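Local coordinates for hypothetical protein Atu1540 (Agrobacterium tumefaciens str. C58, PDB 2HWJ) that is of unknown function but resembles a putative ParB-like nuclease and forms a disulfide-linked pair of chains in this crystal, at the interface of chains A and B. Numbering follows the deposited sequence. Chains: chain A/B, Hypothetical protein Atu1540.

Contacts 1 and 2 are neighbouring patches of a two-fold symmetric interface, with the centres of their C-alpha atoms about 9 Å apart. A:Gly147 belongs to both: it follows helix 135-146 of chain A, whose end forms contact 1, and leads into the loop used in contact 2. On chain B the tail runs without a break from B:Cys201, the disulfide residue of contact 2, to B:Gly202 through B:Glu204 in contact 1. The covalent bond and the polar docking of the tail thus probably act together, each tail reaching across to the other chain. Whether this pairing exists in solution the structure alone does not show.

Contact 1: the interface of chains A and B. Residues chain A 144-147; chain B 202-204.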
# COMPACT_ATOMS: atom_id res chain seq x y z
N ARG A 144 -13.35 13.52 -12.12
CA ARG A 144 -13.40 12.95 -10.81
C ARG A 144 -14.26 13.84 -9.96
O ARG A 144 -15.05 13.35 -9.15
CB ARG A 144 -12.04 12.80 -10.20
CG ARG A 144 -12.10 11.84 -9.01
CD ARG A 144 -11.09 12.13 -7.93
NE ARG A 144 -10.02 12.96 -8.44
CZ ARG A 144 -9.74 14.14 -7.93
NH1 ARG A 144 -10.43 14.55 -6.86
NH2 ARG A 144 -8.76 14.89 -8.47
N MSE A 145 -14.11 15.13 -10.17
CA MSE A 145 -14.73 16.11 -9.36
C MSE A 145 -16.19 15.95 -9.58
O MSE A 145 -17.02 16.38 -8.75
CB MSE A 145 -14.29 17.43 -9.88
CG MSE A 145 -14.17 18.46 -8.87
SE MSE A 145 -12.39 19.29 -9.10
CE MSE A 145 -12.04 19.46 -7.07
N ALA A 146 -16.54 15.32 -10.71
CA ALA A 146 -17.96 15.19 -11.05
C ALA A 146 -18.55 13.91 -10.49
O ALA A 146 -19.75 13.80 -10.32
CB ALA A 146 -18.21 15.32 -12.56
N GLY A 147 -17.73 12.94 -10.20
CA GLY A 147 -18.22 11.75 -9.55
C GLY A 147 -18.02 10.62 -10.50
O GLY A 147 -18.58 9.60 -10.34
N GLY B 202 -19.08 10.16 -5.13
CA GLY B 202 -20.07 11.16 -5.38
C GLY B 202 -19.49 12.43 -5.92
O GLY B 202 -18.32 12.47 -6.23
N VAL B 203 -20.31 13.46 -6.03
CA VAL B 203 -19.86 14.76 -6.58
C VAL B 203 -19.13 15.53 -5.47
O VAL B 203 -19.54 15.51 -4.32
CB VAL B 203 -21.04 15.55 -7.22
CG1 VAL B 203 -20.66 17.00 -7.62
CG2 VAL B 203 -21.60 14.77 -8.39
N GLU B 204 -18.02 16.16 -5.82
CA GLU B 204 -17.07 16.70 -4.84
C GLU B 204 -17.49 18.12 -4.47
O GLU B 204 -16.90 19.07 -4.96
CB GLU B 204 -15.59 16.68 -5.40
CG GLU B 204 -14.82 15.30 -5.38
CD GLU B 204 -13.35 15.32 -5.98
OE1 GLU B 204 -12.90 16.30 -6.65
OE2 GLU B 204 -12.61 14.32 -5.81
O HOH W 1 -15.34 11.58 -6.60
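The C-terminal end of helix 135-146 in chain A receives the extended C-terminal tail of chain B, with A:Arg144 and A:Met145 meeting B:Glu204. The backbone N of B:Glu204 donates a nearly straight hydrogen bond to the carbonyl O of A:Met145, 3.1 Å long with 169° at the hydrogen. This carbonyl lies in the last turn of the helix, so the tail amide may serve as an intermolecular cap. From the same residue the side chain runs back over the helix end: CG of B:Glu204 is anti to its own carbonyl carbon (chi1 -78°) and the chain beyond is extended. Its carboxylate carbon CD thereby comes 3.7 Å from CA of A:Met145, and OE1 lies 3.3 Å from CG of the selenomethionine side chain, which crosses the glutamate at about a right angle. The other oxygen, OE2, presents its syn lone pair to NH1 of A:Arg144 in a salt bridge; the modelled length is very short and carries no weight at 2.61 Å. Guanidinium and carboxylate planes are 55° apart, arguing against a flat two-pronged pairing. The arginine's charge may offset the cost of a carboxylate near a helix C-terminus. A water lies 3.1 Å from O of A:Arg144 and 3.1 Å from O of B:Gly202, bridging the backbones. In the fold, the patch marks where helix 135-146 gives way to the loop beginning at A:Gly147.

Contact 2: the interface of chains A and B. Residues chain A 147, 149-150, 199-201; chain B 147, 149-150, 199, 201.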
# COMPACT_ATOMS: atom_id res chain seq x y z
N GLY A 147 -17.73 12.94 -10.20
CA GLY A 147 -18.22 11.75 -9.55
C GLY A 147 -18.02 10.62 -10.50
O GLY A 147 -18.58 9.60 -10.34
N TYR A 149 -15.09 8.84 -10.94
CA TYR A 149 -14.33 7.73 -10.30
C TYR A 149 -13.94 8.15 -8.91
O TYR A 149 -14.20 9.30 -8.53
CB TYR A 149 -13.11 7.25 -11.09
CG TYR A 149 -12.11 8.34 -11.44
CD1 TYR A 149 -10.99 8.59 -10.66
CD2 TYR A 149 -12.31 9.15 -12.58
CE1 TYR A 149 -10.10 9.64 -11.02
CE2 TYR A 149 -11.47 10.18 -12.89
CZ TYR A 149 -10.37 10.42 -12.14
OH TYR A 149 -9.55 11.47 -12.54
N ALA A 150 -13.37 7.25 -8.12
CA ALA A 150 -12.98 7.61 -6.77
C ALA A 150 -11.50 7.88 -6.65
O ALA A 150 -10.72 7.22 -7.33
CB ALA A 150 -13.34 6.48 -5.82
N GLY A 199 -10.30 3.23 -9.32
CA GLY A 199 -11.37 4.12 -8.91
C GLY A 199 -12.59 3.87 -9.75
O GLY A 199 -13.57 4.61 -9.61
N TRP A 200 -12.55 2.86 -10.63
CA TRP A 200 -13.68 2.61 -11.48
C TRP A 200 -14.89 2.14 -10.69
O TRP A 200 -14.83 1.33 -9.76
CB TRP A 200 -13.40 1.64 -12.59
CG TRP A 200 -14.62 1.32 -13.48
CD1 TRP A 200 -15.00 1.97 -14.64
CD2 TRP A 200 -15.57 0.25 -13.31
NE1 TRP A 200 -16.12 1.36 -15.19
CE2 TRP A 200 -16.48 0.30 -14.39
CE3 TRP A 200 -15.72 -0.75 -12.36
CZ2 TRP A 200 -17.55 -0.61 -14.53
CZ3 TRP A 200 -16.85 -1.68 -12.49
CH2 TRP A 200 -17.72 -1.58 -13.57
N CYS A 201 -16.02 2.57 -11.22
CA CYS A 201 -17.18 2.91 -10.48
C CYS A 201 -18.39 2.78 -11.44
O CYS A 201 -18.90 3.76 -11.92
CB CYS A 201 -16.96 4.37 -10.06
SG CYS A 201 -17.99 4.87 -8.68
N GLY B 147 -22.73 0.26 -8.94
CA GLY B 147 -21.77 1.32 -9.18
C GLY B 147 -21.96 2.50 -8.27
O GLY B 147 -21.81 3.62 -8.74
N TYR B 149 -20.14 2.78 -5.41
CA TYR B 149 -18.79 3.05 -4.91
C TYR B 149 -17.93 2.07 -5.61
O TYR B 149 -18.48 1.32 -6.40
CB TYR B 149 -18.68 2.90 -3.40
CG TYR B 149 -18.94 1.52 -2.84
CD1 TYR B 149 -17.94 0.55 -2.86
CD2 TYR B 149 -20.14 1.20 -2.26
CE1 TYR B 149 -18.15 -0.69 -2.38
CE2 TYR B 149 -20.36 -0.09 -1.72
CZ TYR B 149 -19.35 -1.01 -1.78
OH TYR B 149 -19.51 -2.28 -1.26
N ALA B 150 -16.64 2.05 -5.32
CA ALA B 150 -15.67 1.33 -6.13
C ALA B 150 -14.75 0.37 -5.34
O ALA B 150 -14.39 0.66 -4.23
CB ALA B 150 -14.83 2.33 -6.88
N GLY B 199 -13.61 4.22 -1.72
CA GLY B 199 -14.35 4.03 -2.92
C GLY B 199 -15.35 5.13 -3.15
O GLY B 199 -15.93 5.14 -4.16
N CYS B 201 -17.55 8.07 -4.41
CA CYS B 201 -17.62 8.35 -5.84
C CYS B 201 -18.65 9.40 -6.10
O CYS B 201 -19.06 9.51 -7.19
CB CYS B 201 -18.11 7.10 -6.55
SG CYS B 201 -17.08 6.64 -7.92
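Loops of both chains meet here: the segment after helix 135-146, represented by residues 147, 149 and 150, and the C-terminal segment 199-201, with A:Cys201 and B:Cys201 joined at the centre. Their SG atoms form an intermolecular disulfide of 2.1 Å between A:Cys201 SG and B:Cys201 SG. In chain A the sulfur is anti to the backbone N (chi1 -161°), on the side of its own carbonyl carbon, and from there it meets the partner sulfur. The four atoms CB-SG-SG-CB form an almost flat zigzag, with a torsion near 180° instead of the roughly 90° usual for disulfides. At 2.61 Å this is better taken as a limit of the model than as evidence of strain. Around the sulfurs the packing is mainly against backbone. SG of B:Cys201 lies 3.8 Å from CA of A:Tyr149, so the tyrosine contributes its main chain to the contact. In the symmetry-related position SG of A:Cys201 lies 4.2 Å from C of B:Tyr149, a looser approach, so the two halves match only approximately. The methyl groups of the two alanines provide small flanking contacts. A:Ala150 points its CB at the backbone of B:Gly199, 3.9 Å from the glycine CA and 3.4 Å from its O. On the other side, B:Ala150 turns its CB towards segment 199-200 of chain A, 3.8 Å from O of A:Gly199. The carbonyl oxygens of A:Gly147 and B:Cys201 also come close, but both can only accept, so their proximity supplies no attraction. The evidence for attachment is therefore chiefly the disulfide, with modest apolar packing beside it. It ties the two C-terminal segments together and covalently links the chains of this crystalline pair; the bond could reflect oxidation during preparation, and the structure alone does not show a role in the cell.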